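Local atomic coordinates of decaprenyl diphosphate synthase (PDB entry 3MZV), a protein that probably extends farnesyl diphosphate with isopentenyl diphosphate units, using magnesium, to a long all-trans polyprenyl diphosphate that supplies the side chain of isoprenoid quinones. Residues R13-L18 with L317-D323; T167-Y172 with L245-K251; Q201-L205 with A310-D314. All blocks are in the same frame, centred on the assembly; numbering follows the deposited sequence. Where two conformers were deposited one is given.

This mostly helical enzyme exemplifies how a bundle is tied together at sites far apart in sequence. Contact 1 joins the first and last helices of the modelled chain; contact 3 sets the loop before that last helix against helix 199-224. Their centres lie 15 Å apart and they touch directly, Arg318 NH1 lying 2.9 Å from Leu312 O in a probable hydrogen bond. Contact 2 lies about 32 Å from contact 1 and 31 Å from contact 3, centre to centre, across the chain's centre from contact 1. Contact 2 also borders the probable active site: Tyr172 OH hydrogen-bonds Asp221 of the second DDxxD motif, associated in this family with magnesium-diphosphate binding.

Contact 1. Residues R13-L18 with L317-D323; sequences RLAQAL and LRQMLDD
Met320 supplies the largest buried surface where helix 11-17 crosses helix 316-328. The two short helical segments run roughly antiparallel, at 148° (signed crossing -148°), and their axes come no closer than 10.5 Å, a wide spacing bridged by long side chains. In register, Leu14 CA is 6.2 Å from Met320 CA. The CA-to-CB bond of Met320 points toward helix 11-17, and chi1 m, chi2 t bring SD to 3.8 Å from both Arg13 O and Leu14 CA and to 4.0 Å from Ala17 CB. This closes the first modelled helix against the last one, beside helix 56-67, in the all-helical isoprenoid synthase fold; Met59 of that helix touches Leu18. Leu14 (t, p) fills the buried side, its CD1 3.9 Å from Leu317 CD2 and 4.1 Å from Met320 CB. Arg13, with chi1 (-117°) and chi2 (-114°) between wells, covers the solvent side: Met320 CG packs over one face of the guanidinium, while NH2 makes a weak hydrogen bond to Gln319 OE1 (2.8 Å) and a long salt bridge to Asp323 OD2 (3.9 Å). Water 1 links Arg13 NH1 (3.0 Å) to Gln319 OE1 (2.9 Å). Helical geometry ends at Leu18 (phi/psi -100/12).

Contact 2. Residues T167-Y172 with L245-K251; sequences TTEDIY and LTMPVIK
Two helix starts face one another here, helix 169-194 entered through Thr167 and Thr168, helix 247-254 through Leu245 and Thr246. Thr168 (phi/psi -100/167, chi1 p) is an N-cap, its OG1 accepting from Ile171 N at 3.1 Å. CA register pairs Thr167 with Leu245, Thr168 with Ile250, Glu169 with Met247 and Tyr172 with Thr246, at 6.4 to 6.6 Å. Apolar packing centres on Tyr172 (chi1 t), whose CB lies 3.4 Å from Ile250 CD1 (Ile250 m, t) and whose CE2 lies 3.6 Å from Met247 CB. Its ring lays one face over the peptide leading into the second helix, CE1 3.6 Å from Met247 N. In a separate van der Waals contact, Thr167 CB meets Leu245 CB at 3.7 Å. At the edge, Lys251 NZ donates to Glu169 OE2 at 2.8 Å in a salt bridge. Apolar face and peripheral ion pair thus join the two helix starts, and Tyr172 OH hydrogen-bonds Asp221 of the second DDxxD motif, associated in this family with magnesium-diphosphate binding.

Contact 3. Residues Q201-L205 with A310-D314; sequences QVQAL and AKLPD
Leu312 overlaps one face of helix 199-224, spanning the residues at i, i+3 and i+4: its CD2 lies 3.5 Å from Gln201 CB and 4.1 Å from Ala204 CB, and its CD1 lies 3.5 Å from Leu205 CD2. The m, t rotamer carries both methyls onto this face although the CA-to-CB bond points sideways, and the backbones come closest in register at Gln201 and Leu312, their CA atoms 5.9 Å apart. The helical side is regular, with Leu205 N hydrogen-bonded to Gln201 O at 2.8 Å. Opposing it, the chain turns extended at Leu312 (phi/psi -99/161) and Pro313 (-68/153). Around the leucine the contact widens through Ala204, Gln201, Lys311 and Pro313: Ala204 CB meets Lys311 CB at 4.0 Å, and Gln201 (m, t) places CG 3.5 Å from Lys311 O and OE1 3.6 Å from Pro313 CD. Neither segment hydrogen-bonds the other, so van der Waals fit alone joins them. The loop runs from helix 290-308 to helix 316-328, whose Arg318 hydrogen-bonds Leu312 O, while Val202, which points away from the loop, packs helical residues 201-205 against Glu189 and Ile193 of helix 169-194.

Contact 1. Residues R13-L18 with L317-D323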
# COMPACT_ATOMS: atom_id res chain seq x y z
N ARG B 13 -6.43 1.78 32.13
CA ARG B 13 -7.86 1.92 32.52
C ARG B 13 -8.77 1.87 31.29
O ARG B 13 -9.81 1.19 31.25
CB ARG B 13 -8.11 3.24 33.25
CG ARG B 13 -8.59 3.12 34.69
CD ARG B 13 -10.04 3.64 34.91
NE ARG B 13 -10.10 5.10 35.07
CZ ARG B 13 -11.22 5.84 35.04
NH1 ARG B 13 -12.41 5.27 34.84
NH2 ARG B 13 -11.16 7.16 35.19
N LEU B 14 -8.35 2.62 30.28
CA LEU B 14 -9.05 2.66 29.04
C LEU B 14 -8.97 1.26 28.46
O LEU B 14 -9.96 0.75 27.98
CB LEU B 14 -8.38 3.69 28.12
CG LEU B 14 -8.98 4.04 26.76
CD1 LEU B 14 -10.48 4.30 26.78
CD2 LEU B 14 -8.20 5.25 26.23
N ALA B 15 -7.79 0.65 28.52
CA ALA B 15 -7.60 -0.72 27.98
C ALA B 15 -8.49 -1.73 28.66
O ALA B 15 -9.06 -2.59 27.99
CB ALA B 15 -6.13 -1.17 28.09
N GLN B 16 -8.67 -1.60 29.96
CA GLN B 16 -9.49 -2.55 30.70
C GLN B 16 -11.00 -2.35 30.41
O GLN B 16 -11.76 -3.32 30.37
CB GLN B 16 -9.16 -2.51 32.22
CG GLN B 16 -7.75 -3.13 32.54
CD GLN B 16 -7.07 -2.62 33.85
OE1 GLN B 16 -7.73 -2.12 34.77
NE2 GLN B 16 -5.73 -2.78 33.93
N ALA B 17 -11.41 -1.09 30.18
CA ALA B 17 -12.79 -0.77 29.82
C ALA B 17 -13.10 -1.27 28.42
O ALA B 17 -14.23 -1.62 28.12
CB ALA B 17 -13.04 0.73 29.91
N LEU B 18 -12.10 -1.29 27.55
CA LEU B 18 -12.31 -1.76 26.18
C LEU B 18 -11.85 -3.20 25.95
O LEU B 18 -11.78 -3.66 24.81
CB LEU B 18 -11.57 -0.82 25.23
CG LEU B 18 -12.05 0.64 25.25
CD1 LEU B 18 -11.14 1.45 24.40
CD2 LEU B 18 -13.51 0.67 24.73
N LEU B 317 -16.13 7.13 29.26
CA LEU B 317 -15.12 7.14 28.22
C LEU B 317 -14.68 8.54 27.88
O LEU B 317 -13.53 8.73 27.52
CB LEU B 317 -15.60 6.43 26.96
CG LEU B 317 -15.70 4.89 27.03
CD1 LEU B 317 -16.43 4.39 25.80
CD2 LEU B 317 -14.31 4.22 27.18
N ARG B 318 -15.56 9.53 28.00
CA ARG B 318 -15.13 10.90 27.79
C ARG B 318 -14.03 11.27 28.80
O ARG B 318 -13.01 11.81 28.41
CB ARG B 318 -16.27 11.89 27.87
CG ARG B 318 -15.92 13.22 27.26
CD ARG B 318 -17.00 14.22 27.40
NE ARG B 318 -16.99 14.78 28.74
CZ ARG B 318 -17.88 15.66 29.22
NH1 ARG B 318 -18.88 16.10 28.48
NH2 ARG B 318 -17.74 16.11 30.46
N GLN B 319 -14.24 10.96 30.07
CA GLN B 319 -13.24 11.27 31.08
C GLN B 319 -11.94 10.49 30.82
O GLN B 319 -10.87 11.03 30.97
CB GLN B 319 -13.77 11.04 32.50
CG GLN B 319 -12.94 11.68 33.60
CD GLN B 319 -11.86 10.75 34.13
OE1 GLN B 319 -12.00 9.53 34.04
NE2 GLN B 319 -10.79 11.32 34.68
N MET B 320 -12.03 9.24 30.38
CA MET B 320 -10.84 8.48 30.11
C MET B 320 -10.04 9.08 28.92
O MET B 320 -8.81 9.08 28.95
CB MET B 320 -11.16 6.99 29.86
CG MET B 320 -11.41 6.17 31.15
SD MET B 320 -11.86 4.40 30.84
CE MET B 320 -13.63 4.60 31.01
N LEU B 321 -10.73 9.62 27.91
CA LEU B 321 -10.06 10.31 26.81
C LEU B 321 -9.42 11.61 27.25
O LEU B 321 -8.39 11.99 26.72
CB LEU B 321 -11.04 10.58 25.64
CG LEU B 321 -11.50 9.32 24.88
CD1 LEU B 321 -12.53 9.73 23.79
CD2 LEU B 321 -10.35 8.55 24.26
N ASP B 322 -10.06 12.27 28.20
CA ASP B 322 -9.48 13.44 28.85
C ASP B 322 -8.15 13.06 29.54
O ASP B 322 -7.10 13.71 29.30
CB ASP B 322 -10.50 14.04 29.82
CG ASP B 322 -10.20 15.49 30.21
OD1 ASP B 322 -9.19 15.73 30.88
OD2 ASP B 322 -11.00 16.39 29.89
N ASP B 323 -8.18 12.00 30.35
CA ASP B 323 -6.95 11.54 31.02
C ASP B 323 -5.93 11.10 29.98
O ASP B 323 -4.72 11.24 30.17
CB ASP B 323 -7.19 10.36 31.96
CG ASP B 323 -7.98 10.71 33.20
OD1 ASP B 323 -7.99 11.86 33.62
OD2 ASP B 323 -8.60 9.78 33.77
O HOH W 1 -14.04 7.47 33.52

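Contact 2. Residues T167-Y172 with L245-K251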
# COMPACT_ATOMS: atom_id res chain seq x y z
N THR B 167 12.37 24.99 5.66
CA THR B 167 11.18 24.40 6.33
C THR B 167 10.67 25.26 7.50
O THR B 167 11.38 25.57 8.46
CB THR B 167 11.46 22.98 6.81
OG1 THR B 167 11.92 22.19 5.73
CG2 THR B 167 10.19 22.28 7.41
N THR B 168 9.40 25.60 7.43
CA THR B 168 8.73 26.47 8.39
C THR B 168 7.96 25.63 9.38
O THR B 168 7.70 24.46 9.13
CB THR B 168 7.72 27.33 7.65
OG1 THR B 168 6.79 26.44 6.98
CG2 THR B 168 8.43 28.23 6.66
N GLU B 169 7.52 26.26 10.47
CA GLU B 169 6.62 25.58 11.44
C GLU B 169 5.32 25.08 10.77
O GLU B 169 4.81 24.03 11.11
CB GLU B 169 6.30 26.50 12.62
CG GLU B 169 7.55 26.84 13.49
CD GLU B 169 7.21 27.46 14.86
OE1 GLU B 169 6.11 27.24 15.39
OE2 GLU B 169 8.08 28.15 15.44
N ASP B 170 4.80 25.85 9.82
CA ASP B 170 3.58 25.47 9.10
C ASP B 170 3.82 24.18 8.32
O ASP B 170 3.00 23.26 8.37
CB ASP B 170 3.13 26.61 8.15
CG ASP B 170 2.46 27.81 8.92
OD1 ASP B 170 2.35 27.79 10.17
OD2 ASP B 170 2.07 28.80 8.26
N ILE B 171 4.97 24.07 7.65
CA ILE B 171 5.31 22.84 6.92
C ILE B 171 5.46 21.68 7.85
O ILE B 171 4.98 20.57 7.56
CB ILE B 171 6.55 23.03 6.01
CG1 ILE B 171 6.18 24.01 4.90
CG2 ILE B 171 7.08 21.68 5.45
CD1 ILE B 171 7.33 24.57 4.08
N TYR B 172 6.13 21.91 8.99
CA TYR B 172 6.31 20.87 9.98
C TYR B 172 4.96 20.35 10.47
O TYR B 172 4.82 19.15 10.64
CB TYR B 172 7.19 21.36 11.14
CG TYR B 172 7.18 20.47 12.39
CD1 TYR B 172 7.87 19.30 12.42
CD2 TYR B 172 6.44 20.83 13.52
CE1 TYR B 172 7.87 18.49 13.52
CE2 TYR B 172 6.44 20.02 14.67
CZ TYR B 172 7.13 18.85 14.66
OH TYR B 172 7.15 18.01 15.79
N LEU B 245 13.75 18.23 9.70
CA LEU B 245 13.41 19.56 10.21
C LEU B 245 12.18 19.42 11.10
O LEU B 245 11.03 19.40 10.60
CB LEU B 245 13.17 20.56 9.08
CG LEU B 245 14.45 21.25 8.60
CD1 LEU B 245 15.01 22.17 9.75
CD2 LEU B 245 15.52 20.25 8.14
N THR B 246 12.45 19.23 12.41
CA THR B 246 11.39 19.17 13.43
C THR B 246 11.38 20.46 14.23
O THR B 246 12.37 21.20 14.22
CB THR B 246 11.57 17.93 14.34
OG1 THR B 246 12.79 17.97 15.05
CG2 THR B 246 11.50 16.60 13.49
N MET B 247 10.30 20.69 14.97
CA MET B 247 10.10 21.94 15.69
C MET B 247 11.34 22.49 16.43
O MET B 247 11.64 23.67 16.28
CB MET B 247 8.88 21.86 16.63
CG MET B 247 8.41 23.15 17.13
SD MET B 247 6.81 23.08 18.12
CE MET B 247 5.66 23.50 16.76
N PRO B 248 12.04 21.67 17.24
CA PRO B 248 13.13 22.25 18.06
C PRO B 248 14.28 22.75 17.16
O PRO B 248 14.97 23.70 17.49
CB PRO B 248 13.62 21.09 18.91
CG PRO B 248 12.70 19.97 18.62
CD PRO B 248 11.77 20.27 17.60
N VAL B 249 14.46 22.11 16.01
CA VAL B 249 15.45 22.59 15.04
C VAL B 249 14.95 23.80 14.32
O VAL B 249 15.67 24.78 14.23
CB VAL B 249 15.83 21.53 14.00
CG1 VAL B 249 16.88 22.08 12.98
CG2 VAL B 249 16.33 20.26 14.70
N ILE B 250 13.74 23.74 13.76
CA ILE B 250 13.18 24.89 13.01
C ILE B 250 13.24 26.19 13.86
O ILE B 250 13.62 27.26 13.37
CB ILE B 250 11.72 24.60 12.63
CG1 ILE B 250 11.67 23.47 11.61
CG2 ILE B 250 11.03 25.87 12.12
CD1 ILE B 250 10.22 22.83 11.51
N LYS B 251 12.81 26.09 15.10
CA LYS B 251 12.79 27.26 15.99
C LYS B 251 14.21 27.79 16.25
O LYS B 251 14.41 28.98 16.31
CB LYS B 251 12.12 26.93 17.31
CG LYS B 251 10.61 26.83 17.24
CD LYS B 251 10.01 26.59 18.61
CE LYS B 251 8.47 26.47 18.59
NZ LYS B 251 7.82 27.76 18.20

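Contact 3. Residues Q201-L205 with A310-D314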
# COMPACT_ATOMS: atom_id res chain seq x y z
N GLN B 201 -20.78 16.12 17.06
CA GLN B 201 -19.98 15.17 17.84
C GLN B 201 -18.93 14.46 16.99
O GLN B 201 -17.80 14.24 17.46
CB GLN B 201 -20.87 14.16 18.59
CG GLN B 201 -21.70 14.83 19.74
CD GLN B 201 -22.63 13.88 20.45
OE1 GLN B 201 -22.36 12.68 20.58
NE2 GLN B 201 -23.76 14.41 20.93
N VAL B 202 -19.29 14.10 15.75
CA VAL B 202 -18.31 13.57 14.82
C VAL B 202 -17.17 14.54 14.64
O VAL B 202 -16.01 14.17 14.75
CB VAL B 202 -18.90 13.26 13.44
CG1 VAL B 202 -17.81 12.82 12.46
CG2 VAL B 202 -20.02 12.18 13.54
N GLN B 203 -17.49 15.81 14.40
CA GLN B 203 -16.46 16.83 14.23
C GLN B 203 -15.62 17.00 15.50
O GLN B 203 -14.40 17.12 15.42
CB GLN B 203 -17.09 18.17 13.76
CG GLN B 203 -16.06 19.27 13.54
CD GLN B 203 -15.15 19.01 12.36
OE1 GLN B 203 -15.57 18.42 11.34
NE2 GLN B 203 -13.86 19.39 12.50
N ALA B 204 -16.25 16.95 16.68
CA ALA B 204 -15.51 17.11 17.93
C ALA B 204 -14.56 15.93 18.09
O ALA B 204 -13.43 16.11 18.53
CB ALA B 204 -16.42 17.21 19.13
N LEU B 205 -15.01 14.74 17.73
CA LEU B 205 -14.14 13.57 17.87
C LEU B 205 -12.97 13.70 16.91
O LEU B 205 -11.82 13.36 17.27
CB LEU B 205 -14.88 12.27 17.60
CG LEU B 205 -15.83 11.81 18.69
CD1 LEU B 205 -16.89 10.80 18.10
CD2 LEU B 205 -15.08 11.25 19.88
N ALA B 310 -15.55 18.62 25.06
CA ALA B 310 -16.65 19.27 25.75
C ALA B 310 -17.99 19.08 25.03
O ALA B 310 -19.05 19.10 25.67
CB ALA B 310 -16.34 20.77 25.98
N LYS B 311 -17.96 18.85 23.70
CA LYS B 311 -19.22 18.63 22.96
C LYS B 311 -19.72 17.20 23.00
O LYS B 311 -20.78 16.91 22.45
CB LYS B 311 -19.10 19.08 21.49
CG LYS B 311 -18.90 20.62 21.30
CD LYS B 311 -17.41 21.02 21.32
CE LYS B 311 -17.18 22.35 20.60
NZ LYS B 311 -15.74 22.71 20.40
N LEU B 312 -19.01 16.31 23.67
CA LEU B 312 -19.38 14.91 23.69
C LEU B 312 -20.14 14.58 25.00
O LEU B 312 -20.06 15.34 25.96
CB LEU B 312 -18.13 14.07 23.50
CG LEU B 312 -17.42 14.44 22.17
CD1 LEU B 312 -16.08 13.80 22.07
CD2 LEU B 312 -18.28 14.07 20.96
N PRO B 313 -20.90 13.47 25.02
CA PRO B 313 -21.70 13.17 26.21
C PRO B 313 -20.85 12.83 27.40
O PRO B 313 -19.71 12.34 27.24
CB PRO B 313 -22.54 11.96 25.79
CG PRO B 313 -22.08 11.53 24.53
CD PRO B 313 -21.17 12.53 23.93
N ASP B 314 -21.37 13.08 28.60
CA ASP B 314 -20.58 12.86 29.80
C ASP B 314 -20.61 11.38 30.23
O ASP B 314 -21.25 11.01 31.20
CB ASP B 314 -21.05 13.81 30.93
CG ASP B 314 -20.06 13.89 32.05
OD1 ASP B 314 -18.87 13.54 31.81
OD2 ASP B 314 -20.44 14.34 33.15